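Side-chain contacts in beta-galactosidase (Streptococcus pneumoniae, PDB 4CUA), which hydrolyses terminal beta-galactosides as a whole enzyme, the fragment here being a calcium-bound carbohydrate-binding module that probably recognises galactose-containing glycans: residues N47-W52 and A59-L64; V63-S68 and S72-D77; T107-P112 and E118-N123; S113-G116 and F122-S125. One frame throughout, in Å; residues are numbered along the deposited sequence. Where two conformers were deposited one is given.

Interaction 1. Residues N47-W52 and A59-L64. With CA (calcium ion), chain C; EDO (1,2-ethanediol), chain D; EDO (1,2-ethanediol), chain F; EDO (1,2-ethanediol), chain E.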
loop_
_atom_site.group_PDB
_atom_site.type_symbol
_atom_site.label_atom_id
_atom_site.label_comp_id
_atom_site.label_asym_id
_atom_site.label_seq_id
_atom_site.Cartn_x
_atom_site.Cartn_y
_atom_site.Cartn_z
ATOM N N ASN A 47 -6.571 -3.201 13.592
ATOM C CA ASN A 47 -6.495 -3.735 12.224
ATOM C C ASN A 47 -5.721 -2.736 11.350
ATOM O O ASN A 47 -6.214 -1.672 11.016
ATOM C CB ASN A 47 -7.896 -3.914 11.626
ATOM C CG ASN A 47 -7.818 -4.510 10.231
ATOM O OD1 ASN A 47 -7.780 -3.767 9.232
ATOM N ND2 ASN A 47 -7.760 -5.805 10.160
ATOM N N ARG A 48 -4.462 -3.029 11.119
ATOM C CA ARG A 48 -3.592 -2.083 10.445
ATOM C C ARG A 48 -2.306 -2.721 10.016
ATOM O O ARG A 48 -1.853 -3.684 10.650
ATOM C CB ARG A 48 -3.347 -0.877 11.330
ATOM C CG ARG A 48 -2.860 -1.225 12.729
ATOM C CD ARG A 48 -2.625 0.021 13.527
ATOM N NE ARG A 48 -2.228 -0.226 14.905
ATOM C CZ ARG A 48 -3.073 -0.358 15.928
ATOM N NH1 ARG A 48 -4.375 -0.351 15.779
ATOM N NH2 ARG A 48 -2.566 -0.579 17.157
ATOM N N TRP A 49 -1.705 -2.199 8.926
ATOM C CA TRP A 49 -0.296 -2.342 8.702
ATOM C C TRP A 49 0.390 -1.194 9.406
ATOM O O TRP A 49 -0.099 -0.062 9.417
ATOM C CB TRP A 49 0.029 -2.243 7.219
ATOM C CG TRP A 49 1.508 -2.068 6.974
ATOM C CD1 TRP A 49 2.399 -3.041 6.840
ATOM C CD2 TRP A 49 2.220 -0.816 6.856
ATOM N NE1 TRP A 49 3.652 -2.509 6.636
ATOM C CE2 TRP A 49 3.572 -1.152 6.673
ATOM C CE3 TRP A 49 1.849 0.506 6.923
ATOM C CZ2 TRP A 49 4.563 -0.179 6.497
ATOM C CZ3 TRP A 49 2.841 1.480 6.734
ATOM C CH2 TRP A 49 4.172 1.115 6.535
ATOM N N THR A 50 1.536 -1.481 10.032
ATOM C CA THR A 50 2.435 -0.402 10.462
ATOM C C THR A 50 3.833 -0.902 10.275
ATOM O O THR A 50 4.063 -2.085 10.125
ATOM C CB THR A 50 2.258 -0.018 11.943
ATOM O OG1 THR A 50 2.975 -0.931 12.769
ATOM C CG2 THR A 50 0.826 0.055 12.426
ATOM N N ASN A 51 4.765 0.059 10.344
ATOM C CA ASN A 51 6.201 -0.261 10.479
ATOM C C ASN A 51 6.661 0.275 11.849
ATOM O O ASN A 51 7.825 0.706 11.967
ATOM C CB ASN A 51 7.028 0.209 9.338
ATOM C CG ASN A 51 7.020 1.700 9.146
ATOM O OD1 ASN A 51 6.174 2.389 9.710
ATOM N ND2 ASN A 51 7.937 2.203 8.291
ATOM N N TRP A 52 5.810 0.192 12.842
ATOM C CA TRP A 52 6.110 0.652 14.201
ATOM C C TRP A 52 7.362 -0.053 14.714
ATOM O O TRP A 52 7.469 -1.235 14.690
ATOM C CB TRP A 52 4.916 0.411 15.107
ATOM C CG TRP A 52 5.162 0.788 16.531
ATOM C CD1 TRP A 52 5.062 2.050 17.069
ATOM C CD2 TRP A 52 5.492 -0.092 17.599
ATOM N NE1 TRP A 52 5.364 1.985 18.417
ATOM C CE2 TRP A 52 5.589 0.694 18.765
ATOM C CE3 TRP A 52 5.736 -1.447 17.693
ATOM C CZ2 TRP A 52 5.966 0.151 20.016
ATOM C CZ3 TRP A 52 6.097 -1.996 18.955
ATOM C CH2 TRP A 52 6.203 -1.187 20.078
ATOM N N ALA A 59 9.019 3.188 4.480
ATOM C CA ALA A 59 8.535 1.901 3.960
ATOM C C ALA A 59 7.456 2.153 2.920
ATOM O O ALA A 59 6.864 3.209 2.880
ATOM C CB ALA A 59 7.948 1.043 5.107
ATOM N N SER A 60 7.215 1.163 2.093
ATOM C CA SER A 60 6.161 1.232 1.076
ATOM C C SER A 60 5.168 0.126 1.347
ATOM O O SER A 60 5.471 -0.958 1.847
ATOM C CB SER A 60 6.741 1.090 -0.317
ATOM O OG SER A 60 7.563 -0.029 -0.510
ATOM N N VAL A 61 3.929 0.432 0.959
ATOM C CA VAL A 61 2.789 -0.484 0.931
ATOM C C VAL A 61 2.162 -0.413 -0.451
ATOM O O VAL A 61 1.936 0.706 -0.945
ATOM C CB VAL A 61 1.752 -0.034 1.966
ATOM C CG1 VAL A 61 0.453 -0.807 1.823
ATOM C CG2 VAL A 61 2.313 -0.218 3.404
ATOM N N GLY A 62 1.864 -1.540 -1.044
ATOM C CA GLY A 62 1.235 -1.519 -2.331
ATOM C C GLY A 62 0.375 -2.704 -2.568
ATOM O O GLY A 62 0.152 -3.520 -1.649
ATOM N N VAL A 63 -0.244 -2.729 -3.762
ATOM C CA VAL A 63 -1.113 -3.807 -4.193
ATOM C C VAL A 63 -0.613 -4.335 -5.521
ATOM O O VAL A 63 -0.372 -3.541 -6.411
ATOM C CB VAL A 63 -2.583 -3.329 -4.281
ATOM C CG1 VAL A 63 -3.454 -4.464 -4.795
ATOM C CG2 VAL A 63 -3.056 -2.834 -2.910
ATOM N N LEU A 64 -0.513 -5.637 -5.615
ATOM C CA LEU A 64 -0.200 -6.399 -6.795
ATOM C C LEU A 64 -1.524 -6.963 -7.324
ATOM O O LEU A 64 -2.174 -7.713 -6.605
ATOM C CB LEU A 64 0.746 -7.551 -6.488
ATOM C CG LEU A 64 1.102 -8.493 -7.611
ATOM C CD1 LEU A 64 1.752 -7.693 -8.770
ATOM C CD2 LEU A 64 2.068 -9.558 -7.079
HETATM CA CA CA C . -7.978 -3.397 6.993
HETATM C C1 EDO D . 0.904 0.822 16.822
HETATM O O1 EDO D . -0.022 0.712 17.890
HETATM C C2 EDO D . 1.412 -0.516 16.332
HETATM O O2 EDO D . 0.275 -1.245 15.762
HETATM C C1 EDO F . -3.729 -7.067 13.793
HETATM O O1 EDO F . -2.802 -7.656 12.914
HETATM C C2 EDO F . -3.190 -5.745 14.311
HETATM O O2 EDO F . -3.140 -4.745 13.258
HETATM C C1 EDO E . 9.631 -2.968 -1.912
HETATM O O1 EDO E . 10.217 -3.855 -1.078
HETATM C C2 EDO E . 8.079 -3.279 -1.847
HETATM O O2 EDO E . 7.432 -2.168 -2.188
#
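Val61 sets one methyl squarely on the indole of Trp49, and this CH-pi contact is the heart of the interaction. CG2 of Val61 lies 3.4 Å from the centroid of the Trp49 six-membered ring and 8° off the ring normal, with the two side chains approaching from opposite directions. The indole gets there because Trp49 carries CG anti to its own nitrogen (chi1 167°), which sends the ring across to strand 58-67.

Apolar packing continues at the rim of the ring. The methyl of Ala59 sits at the indole edge, near its plane, with CB of Ala59 3.9 Å from CZ2 of Trp49. The same methyl is met by the amide of Asn51, whose ND2 lies 3.4 Å from CB of Ala59.

No hydrogen bond crosses between the segments; Trp49 NE1 and Asn51 OD1 find their partners outside them. Trp49 NE1 bonds to the carbonyl of Asp24 and Asn51 OD1 accepts from the backbone of Thr171. Within 47-52, Thr50 OG1 accepts from Trp52 N at 3.1 Å, forming an ST turn.

Metal binding lies at the start of the same segment. Asn47 OD1 binds the calcium ion at 2.3 Å, in a site completed by Asn33, Asp36, Leu38, Thr174 and Glu175.

The chemistry therefore divides the short segment in two: Asn47 is fixed by coordination to the ion, whereas two residues on the indole of Trp49 packs by dispersion against the buried sheet of this galactose-binding-like domain, its ring N-H bonded to Asp24 O.

Interaction 2. Residues V63-S68 and S72-D77; sequences VLFGDS and SKRSVD. With EDO (1,2-ethanediol), chain I.
Phe65 and Arg74 cross with their planes almost perpendicular, 89° between ring and guanidinium. The aliphatic start of the arginine does the touching: CB of Arg74 stands over one ring face, 4.3 Å from the centroid of Phe65, while CG of Arg74 lies 3.6 Å from CB of Phe65. The Val63 carbonyl oxygen covers the opposite face. Farther out, the ring meets CG2 of Val76 obliquely, at 3.7 Å from CE2 of Phe65.

A bend at chi2 (-106°) then turns the arginine away from the ring and back over the chain of 63-68. There NH2 of Arg74 donates to Gly66 O at 2.8 Å, the oxygen lying close to the guanidinium plane and offering an in-plane lone pair. NE of Arg74 adds a weak bond to the same oxygen and also donates to a water that accepts the Gly66 N-H as well.

These segments are the two arms of the beta hairpin 58-67/70-83, near its turn, and the backbone bond from Ser72 N to Phe65 O at 3.2 Å ties them. The Asp67 side chain crosses Arg74 at about a right angle, with carboxylate and guanidinium planes 39° apart, but OD1 of Asp67 stays 4.2 Å from NH2 of Arg74, beyond a salt bridge. CB of Asp67 also packs against CB of Ser72, and a second water bridges Asp67 OD2 and Ser72 OG.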
loop_
_atom_site.group_PDB
_atom_site.type_symbol
_atom_site.label_atom_id
_atom_site.label_comp_id
_atom_site.label_asym_id
_atom_site.label_seq_id
_atom_site.Cartn_x
_atom_site.Cartn_y
_atom_site.Cartn_z
ATOM N N VAL A 63 -0.244 -2.729 -3.762
ATOM C CA VAL A 63 -1.113 -3.807 -4.193
ATOM C C VAL A 63 -0.613 -4.335 -5.521
ATOM O O VAL A 63 -0.372 -3.541 -6.411
ATOM C CB VAL A 63 -2.583 -3.329 -4.281
ATOM C CG1 VAL A 63 -3.454 -4.464 -4.795
ATOM C CG2 VAL A 63 -3.056 -2.834 -2.910
ATOM N N LEU A 64 -0.513 -5.637 -5.615
ATOM C CA LEU A 64 -0.200 -6.399 -6.795
ATOM C C LEU A 64 -1.524 -6.963 -7.324
ATOM O O LEU A 64 -2.174 -7.713 -6.605
ATOM C CB LEU A 64 0.746 -7.551 -6.488
ATOM C CG LEU A 64 1.102 -8.493 -7.611
ATOM C CD1 LEU A 64 1.752 -7.693 -8.770
ATOM C CD2 LEU A 64 2.068 -9.558 -7.079
ATOM N N PHE A 65 -1.908 -6.574 -8.516
ATOM C CA PHE A 65 -3.279 -6.855 -8.989
ATOM C C PHE A 65 -3.506 -8.240 -9.494
ATOM O O PHE A 65 -2.611 -8.944 -9.980
ATOM C CB PHE A 65 -3.656 -5.862 -10.069
ATOM C CG PHE A 65 -3.631 -4.462 -9.595
ATOM C CD1 PHE A 65 -4.433 -4.011 -8.550
ATOM C CD2 PHE A 65 -2.736 -3.545 -10.108
ATOM C CE1 PHE A 65 -4.391 -2.738 -8.091
ATOM C CE2 PHE A 65 -2.662 -2.269 -9.625
ATOM C CZ PHE A 65 -3.473 -1.822 -8.596
ATOM N N GLY A 66 -4.781 -8.666 -9.434
ATOM C CA GLY A 66 -5.138 -9.950 -10.005
ATOM C C GLY A 66 -6.483 -9.798 -10.727
ATOM O O GLY A 66 -7.189 -8.874 -10.532
ATOM N N ASP A 67 -6.737 -10.752 -11.603
ATOM C CA ASP A 67 -8.081 -10.951 -12.222
ATOM C C ASP A 67 -8.351 -12.420 -12.141
ATOM O O ASP A 67 -7.627 -13.246 -12.676
ATOM C CB ASP A 67 -8.017 -10.448 -13.642
ATOM C CG ASP A 67 -9.334 -10.622 -14.396
ATOM O OD1 ASP A 67 -10.317 -11.105 -13.785
ATOM O OD2 ASP A 67 -9.333 -10.148 -15.547
ATOM N N SER A 68 -9.426 -12.787 -11.472
ATOM C CA SER A 68 -9.893 -14.165 -11.469
ATOM C C SER A 68 -8.879 -15.140 -10.981
ATOM O O SER A 68 -8.842 -16.303 -11.375
ATOM C CB SER A 68 -10.397 -14.558 -12.869
ATOM O OG SER A 68 -11.326 -13.555 -13.340
ATOM N N SER A 72 -2.647 -9.810 -13.107
ATOM C CA SER A 72 -3.214 -8.951 -14.152
ATOM C C SER A 72 -2.699 -7.572 -14.055
ATOM O O SER A 72 -2.513 -7.040 -12.954
ATOM C CB SER A 72 -4.715 -8.918 -13.987
ATOM O OG SER A 72 -5.321 -8.217 -15.064
ATOM N N LYS A 73 -2.454 -6.952 -15.177
ATOM C CA LYS A 73 -2.363 -5.535 -15.188
ATOM C C LYS A 73 -3.730 -4.936 -15.012
ATOM O O LYS A 73 -4.735 -5.525 -15.411
ATOM C CB LYS A 73 -1.769 -4.964 -16.501
ATOM C CG LYS A 73 -0.337 -5.298 -16.721
ATOM C CD LYS A 73 0.176 -4.501 -17.929
ATOM C CE LYS A 73 1.622 -4.829 -18.162
ATOM N NZ LYS A 73 2.216 -4.096 -19.331
ATOM N N ARG A 74 -3.760 -3.773 -14.426
ATOM C CA ARG A 74 -4.969 -2.962 -14.351
ATOM C C ARG A 74 -4.694 -1.539 -14.713
ATOM O O ARG A 74 -3.579 -1.028 -14.532
ATOM C CB ARG A 74 -5.510 -2.966 -12.894
ATOM C CG ARG A 74 -5.883 -4.318 -12.375
ATOM C CD ARG A 74 -7.366 -4.527 -12.292
ATOM N NE ARG A 74 -7.743 -5.811 -11.790
ATOM C CZ ARG A 74 -8.884 -6.379 -12.230
ATOM N NH1 ARG A 74 -9.595 -5.701 -13.131
ATOM N NH2 ARG A 74 -9.251 -7.545 -11.816
ATOM N N SER A 75 -5.737 -0.860 -15.186
ATOM C CA SER A 75 -5.710 0.569 -15.446
ATOM C C SER A 75 -6.092 1.367 -14.189
ATOM O O SER A 75 -7.222 1.322 -13.716
ATOM C CB SER A 75 -6.694 0.932 -16.567
ATOM O OG SER A 75 -6.690 2.335 -16.721
ATOM N N VAL A 76 -5.123 2.068 -13.614
ATOM C CA VAL A 76 -5.253 2.686 -12.313
ATOM C C VAL A 76 -5.080 4.177 -12.351
ATOM O O VAL A 76 -4.059 4.718 -12.835
ATOM C CB VAL A 76 -4.200 2.097 -11.308
ATOM C CG1 VAL A 76 -4.372 2.749 -9.946
ATOM C CG2 VAL A 76 -4.274 0.587 -11.281
ATOM N N ASP A 77 -6.000 4.898 -11.751
ATOM C CA ASP A 77 -5.930 6.324 -11.660
ATOM C C ASP A 77 -6.243 6.946 -10.286
ATOM O O ASP A 77 -6.428 8.126 -10.116
ATOM C CB ASP A 77 -6.776 6.995 -12.800
ATOM C CG ASP A 77 -8.268 6.967 -12.527
ATOM O OD1 ASP A 77 -8.707 6.347 -11.525
ATOM O OD2 ASP A 77 -9.037 7.546 -13.351
HETATM C C1 EDO I . -8.627 -2.407 -16.270
HETATM O O1 EDO I . -7.293 -2.742 -16.589
HETATM C C2 EDO I . -9.310 -3.479 -15.495
HETATM O O2 EDO I . -9.639 -2.904 -14.237
HETATM O O HOH W 1 -6.919 -6.585 -8.938
HETATM O O HOH W 2 -6.685 -10.533 -16.715
#

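Interaction 3. Residues T107-P112 and E118-N123. With EDO (1,2-ethanediol), chain H; EDO (1,2-ethanediol), chain E.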
loop_
_atom_site.group_PDB
_atom_site.type_symbol
_atom_site.label_atom_id
_atom_site.label_comp_id
_atom_site.label_asym_id
_atom_site.label_seq_id
_atom_site.Cartn_x
_atom_site.Cartn_y
_atom_site.Cartn_z
ATOM N N THR A 107 6.432 -11.557 -9.572
ATOM C CA THR A 107 5.897 -12.741 -8.900
ATOM C C THR A 107 5.281 -12.254 -7.580
ATOM O O THR A 107 5.601 -11.169 -7.111
ATOM C CB THR A 107 7.059 -13.697 -8.543
ATOM O OG1 THR A 107 8.039 -13.003 -7.768
ATOM C CG2 THR A 107 7.712 -14.225 -9.797
ATOM N N ALA A 108 4.413 -13.066 -6.998
ATOM C CA ALA A 108 3.961 -12.772 -5.645
ATOM C C ALA A 108 5.198 -12.942 -4.745
ATOM O O ALA A 108 5.832 -14.014 -4.741
ATOM C CB ALA A 108 2.895 -13.746 -5.213
ATOM N N PRO A 109 5.473 -11.926 -3.888
ATOM C CA PRO A 109 6.537 -12.113 -2.901
ATOM C C PRO A 109 6.293 -13.339 -2.018
ATOM O O PRO A 109 5.178 -13.739 -1.709
ATOM C CB PRO A 109 6.522 -10.811 -2.118
ATOM C CG PRO A 109 5.992 -9.805 -3.114
ATOM C CD PRO A 109 4.908 -10.574 -3.827
ATOM N N LYS A 110 7.377 -13.997 -1.630
ATOM C CA LYS A 110 7.286 -15.125 -0.734
ATOM C C LYS A 110 6.841 -14.722 0.657
ATOM O O LYS A 110 6.134 -15.476 1.360
ATOM C CB LYS A 110 8.663 -15.797 -0.620
ATOM C CG LYS A 110 9.176 -16.412 -1.915
ATOM C CD LYS A 110 8.373 -17.631 -2.238
ATOM C CE LYS A 110 8.966 -18.497 -3.345
ATOM N NZ LYS A 110 9.168 -17.710 -4.570
ATOM N N ASN A 111 7.240 -13.514 1.058
ATOM C CA ASN A 111 6.873 -12.978 2.357
ATOM C C ASN A 111 6.408 -11.544 2.144
ATOM O O ASN A 111 7.179 -10.593 2.256
ATOM C CB ASN A 111 8.026 -13.039 3.325
ATOM C CG ASN A 111 8.560 -14.427 3.470
ATOM O OD1 ASN A 111 8.112 -15.167 4.309
ATOM N ND2 ASN A 111 9.486 -14.791 2.597
ATOM N N PRO A 112 5.130 -11.363 1.787
ATOM C CA PRO A 112 4.635 -10.059 1.307
ATOM C C PRO A 112 4.710 -8.905 2.274
ATOM O O PRO A 112 4.824 -7.796 1.816
ATOM C CB PRO A 112 3.173 -10.310 0.900
ATOM C CG PRO A 112 2.914 -11.705 1.223
ATOM C CD PRO A 112 4.131 -12.442 1.608
ATOM N N GLU A 118 13.822 -10.147 0.698
ATOM C CA GLU A 118 13.949 -11.190 -0.329
ATOM C C GLU A 118 14.344 -10.549 -1.651
ATOM O O GLU A 118 14.190 -9.358 -1.798
ATOM C CB GLU A 118 12.707 -12.039 -0.457
ATOM C CG GLU A 118 11.476 -11.308 -1.004
ATOM C CD GLU A 118 10.246 -12.182 -0.961
ATOM O OE1 GLU A 118 9.661 -12.348 0.108
ATOM O OE2 GLU A 118 9.796 -12.741 -2.005
ATOM N N ASP A 119 14.850 -11.361 -2.575
ATOM C CA ASP A 119 15.155 -10.916 -3.926
ATOM C C ASP A 119 13.875 -10.790 -4.693
ATOM O O ASP A 119 13.170 -11.761 -4.918
ATOM C CB ASP A 119 16.049 -11.915 -4.650
ATOM C CG ASP A 119 17.436 -11.959 -4.091
ATOM O OD1 ASP A 119 17.852 -11.121 -3.245
ATOM O OD2 ASP A 119 18.139 -12.853 -4.559
ATOM N N HIS A 120 13.567 -9.562 -5.067
ATOM C CA HIS A 120 12.319 -9.309 -5.776
ATOM C C HIS A 120 12.453 -8.043 -6.591
ATOM O O HIS A 120 12.978 -7.056 -6.124
ATOM C CB HIS A 120 11.185 -9.196 -4.747
ATOM C CG HIS A 120 9.835 -9.309 -5.362
ATOM N ND1 HIS A 120 9.227 -8.246 -5.966
ATOM C CD2 HIS A 120 9.003 -10.359 -5.527
ATOM C CE1 HIS A 120 8.053 -8.617 -6.441
ATOM N NE2 HIS A 120 7.911 -9.904 -6.218
ATOM N N VAL A 121 11.797 -8.071 -7.765
ATOM C CA VAL A 121 11.773 -6.908 -8.673
ATOM C C VAL A 121 11.290 -5.647 -8.009
ATOM O O VAL A 121 11.675 -4.523 -8.346
ATOM C CB VAL A 121 10.978 -7.172 -9.943
ATOM C CG1 VAL A 121 11.703 -8.215 -10.787
ATOM C CG2 VAL A 121 9.525 -7.574 -9.686
ATOM N N PHE A 122 10.425 -5.786 -7.020
ATOM C CA PHE A 122 9.930 -4.600 -6.367
ATOM C C PHE A 122 10.998 -3.795 -5.633
ATOM O O PHE A 122 10.807 -2.632 -5.393
ATOM C CB PHE A 122 8.810 -4.905 -5.353
ATOM C CG PHE A 122 7.529 -5.381 -5.947
ATOM C CD1 PHE A 122 7.190 -5.211 -7.293
ATOM C CD2 PHE A 122 6.603 -6.004 -5.115
ATOM C CE1 PHE A 122 5.980 -5.673 -7.808
ATOM C CE2 PHE A 122 5.380 -6.435 -5.619
ATOM C CZ PHE A 122 5.070 -6.260 -6.945
ATOM N N ASN A 123 12.103 -4.442 -5.256
ATOM C CA ASN A 123 13.147 -3.754 -4.535
ATOM C C ASN A 123 14.057 -2.912 -5.438
ATOM O O ASN A 123 14.897 -2.181 -4.888
ATOM C CB ASN A 123 13.995 -4.756 -3.791
ATOM C CG ASN A 123 13.200 -5.448 -2.695
ATOM O OD1 ASN A 123 12.455 -4.789 -1.970
ATOM N ND2 ASN A 123 13.391 -6.753 -2.566
HETATM C C1 EDO H . 9.784 -11.506 -10.359
HETATM O O1 EDO H . 11.011 -12.059 -10.862
HETATM C C2 EDO H . 9.935 -11.411 -8.822
HETATM O O2 EDO H . 11.134 -10.730 -8.513
HETATM C C1 EDO E . 9.631 -2.968 -1.912
HETATM O O1 EDO E . 10.217 -3.855 -1.078
HETATM C C2 EDO E . 8.079 -3.279 -1.847
HETATM O O2 EDO E . 7.432 -2.168 -2.188
#
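The carboxylate of Glu118 is gripped by two successive backbone N-H groups. Lys110 N donates to OE2 of Glu118 at 2.8 Å and Asn111 N to OE1 of Glu118 at 2.9 Å, each oxygen using its syn lone pair, so the pair of bonds fixes the rotation of the group. Glu118 reaches across with its chain extended beyond CG, and its OE2 also packs near CA of Pro109.

Both segments belong to the long connection between strands 94-100 and 128-130 of the galactose-binding-like fold; the two grips, at Glu118 and at His120, draw its parts together beside strand 19-22, on which Pro109 also packs.

At the second grip His120 uses both ring nitrogens. NE2 donates to Thr107 O at 2.8 Å, nearly straight at 169° and in the plane of the imidazole, although the donor stands above the carbonyl plane of Thr107. At the other nitrogen, ND1 accepts from Phe122 N at 2.9 Å, slightly tilted from the ring plane and within the 3-10 segment 121-123, which leaves the imidazole tethered at both nitrogens. With CG anti to the backbone N (chi1 -164°), the ring presents one face to Pro109, whose CG lies 4.0 Å from the centroid of His120. CG of Pro109 also reaches the Phe122 ring, 4.2 Å from CE2 of Phe122.

Interaction 4. Residues S113-G116 and F122-S125. With EDO (1,2-ethanediol), chain E.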
loop_
_atom_site.group_PDB
_atom_site.type_symbol
_atom_site.label_atom_id
_atom_site.label_comp_id
_atom_site.label_asym_id
_atom_site.label_seq_id
_atom_site.Cartn_x
_atom_site.Cartn_y
_atom_site.Cartn_z
ATOM N N SER A 113 4.772 -9.155 3.584
ATOM C CA SER A 113 4.916 -8.073 4.556
ATOM C C SER A 113 6.384 -7.580 4.634
ATOM O O SER A 113 6.618 -6.596 5.321
ATOM C CB SER A 113 4.448 -8.506 5.942
ATOM O OG SER A 113 3.010 -8.499 5.997
ATOM N N PHE A 114 7.279 -8.327 4.017
ATOM C CA PHE A 114 8.723 -8.060 4.196
ATOM C C PHE A 114 9.470 -8.174 2.893
ATOM O O PHE A 114 10.474 -8.884 2.763
ATOM C CB PHE A 114 9.296 -9.074 5.209
ATOM C CG PHE A 114 8.592 -9.056 6.494
ATOM C CD1 PHE A 114 8.892 -8.136 7.483
ATOM C CD2 PHE A 114 7.593 -9.976 6.748
ATOM C CE1 PHE A 114 8.170 -8.164 8.650
ATOM C CE2 PHE A 114 6.889 -10.004 7.939
ATOM C CZ PHE A 114 7.199 -9.098 8.891
ATOM N N VAL A 115 9.007 -7.513 1.832
ATOM C CA VAL A 115 9.553 -7.706 0.503
ATOM C C VAL A 115 11.041 -7.310 0.475
ATOM O O VAL A 115 11.824 -7.882 -0.243
ATOM C CB VAL A 115 8.713 -6.945 -0.534
ATOM C CG1 VAL A 115 9.352 -7.079 -1.884
ATOM C CG2 VAL A 115 7.275 -7.455 -0.576
ATOM N N GLY A 116 11.398 -6.349 1.287
ATOM C CA GLY A 116 12.812 -5.948 1.336
ATOM C C GLY A 116 13.764 -6.994 1.810
ATOM O O GLY A 116 14.991 -6.807 1.641
ATOM N N PHE A 122 10.425 -5.786 -7.020
ATOM C CA PHE A 122 9.930 -4.600 -6.367
ATOM C C PHE A 122 10.998 -3.795 -5.633
ATOM O O PHE A 122 10.807 -2.632 -5.393
ATOM C CB PHE A 122 8.810 -4.905 -5.353
ATOM C CG PHE A 122 7.529 -5.381 -5.947
ATOM C CD1 PHE A 122 7.190 -5.211 -7.293
ATOM C CD2 PHE A 122 6.603 -6.004 -5.115
ATOM C CE1 PHE A 122 5.980 -5.673 -7.808
ATOM C CE2 PHE A 122 5.380 -6.435 -5.619
ATOM C CZ PHE A 122 5.070 -6.260 -6.945
ATOM N N ASN A 123 12.103 -4.442 -5.256
ATOM C CA ASN A 123 13.147 -3.754 -4.535
ATOM C C ASN A 123 14.057 -2.912 -5.438
ATOM O O ASN A 123 14.897 -2.181 -4.888
ATOM C CB ASN A 123 13.995 -4.756 -3.791
ATOM C CG ASN A 123 13.200 -5.448 -2.695
ATOM O OD1 ASN A 123 12.455 -4.789 -1.970
ATOM N ND2 ASN A 123 13.391 -6.753 -2.566
ATOM N N ASP A 124 13.955 -3.076 -6.743
ATOM C CA ASP A 124 14.789 -2.290 -7.718
ATOM C C ASP A 124 14.049 -1.021 -8.082
ATOM O O ASP A 124 12.984 -1.088 -8.734
ATOM C CB ASP A 124 15.080 -3.168 -8.901
ATOM C CG ASP A 124 16.029 -2.515 -9.926
ATOM O OD1 ASP A 124 16.341 -1.311 -9.714
ATOM O OD2 ASP A 124 16.326 -3.263 -10.903
ATOM N N SER A 125 14.597 0.121 -7.717
ATOM C CA SER A 125 13.959 1.413 -8.006
ATOM C C SER A 125 13.820 1.659 -9.522
ATOM O O SER A 125 12.875 2.397 -9.901
ATOM C CB SER A 125 14.692 2.551 -7.301
ATOM O OG SER A 125 16.017 2.592 -7.834
HETATM C C1 EDO E . 9.631 -2.968 -1.912
HETATM O O1 EDO E . 10.217 -3.855 -1.078
HETATM C C2 EDO E . 8.079 -3.279 -1.847
HETATM O O2 EDO E . 7.432 -2.168 -2.188
#
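Val115 and Asn123 meet through one well-formed hydrogen bond. ND2 of Asn123 donates to the carbonyl O of Val115 at 3.0 Å, the N-H pointing almost straight at the oxygen (167°). That oxygen lies within 2° of the Asn123 amide plane, whereas the donor sits well above the carbonyl plane of Val115.

The buried part of the contact is apolar. CG1 of Val115, anti to its backbone N (chi1 176°), is brought to 4.1 Å from CB of Phe122, so the methyl meets the base of the phenylalanine. Phe21 stacks on the ring of Phe122, joining this loop to strand 19-22, while backbone hydrogen bonds pair Val115 with Ala22 and Gly116 with Ser23.

The solvent side is polar. Gly116 and Asn123 are exposed, and CA of Gly116 comes to 3.5 Å from OD1 of Asn123. An ethanediol molecule, probably from the crystallisation liquor, donates from its O1 to Asn123 OD1 at 2.6 Å and touches CG1 of Val115.

The amide thus divides its work: its N-H links two 3-10 segments of one connection, while its oxygen takes a hydroxyl from a small polyol.

How the interactions relate
Strand 58-67 carries interaction 1 into interaction 2, which share Val63 and Leu64 although their centres are about 18 Å apart. Leu64 also reaches the long connection: its CD1 lies 4.0 Å from CZ of Phe122, and its CD2 is 3.9 Å from Thr107 O. Interactions 3 and 4, with centres about 6 Å apart, share Phe122 and Asn123, and CG of Pro109 packs 3.7 Å from CG2 of Val115. One ethanediol, probably from the crystallisation liquor, binds both Ser60 of interaction 1 and Asn123 of interactions 3 and 4. The calcium site is touched by interaction 1 alone, through Asn47.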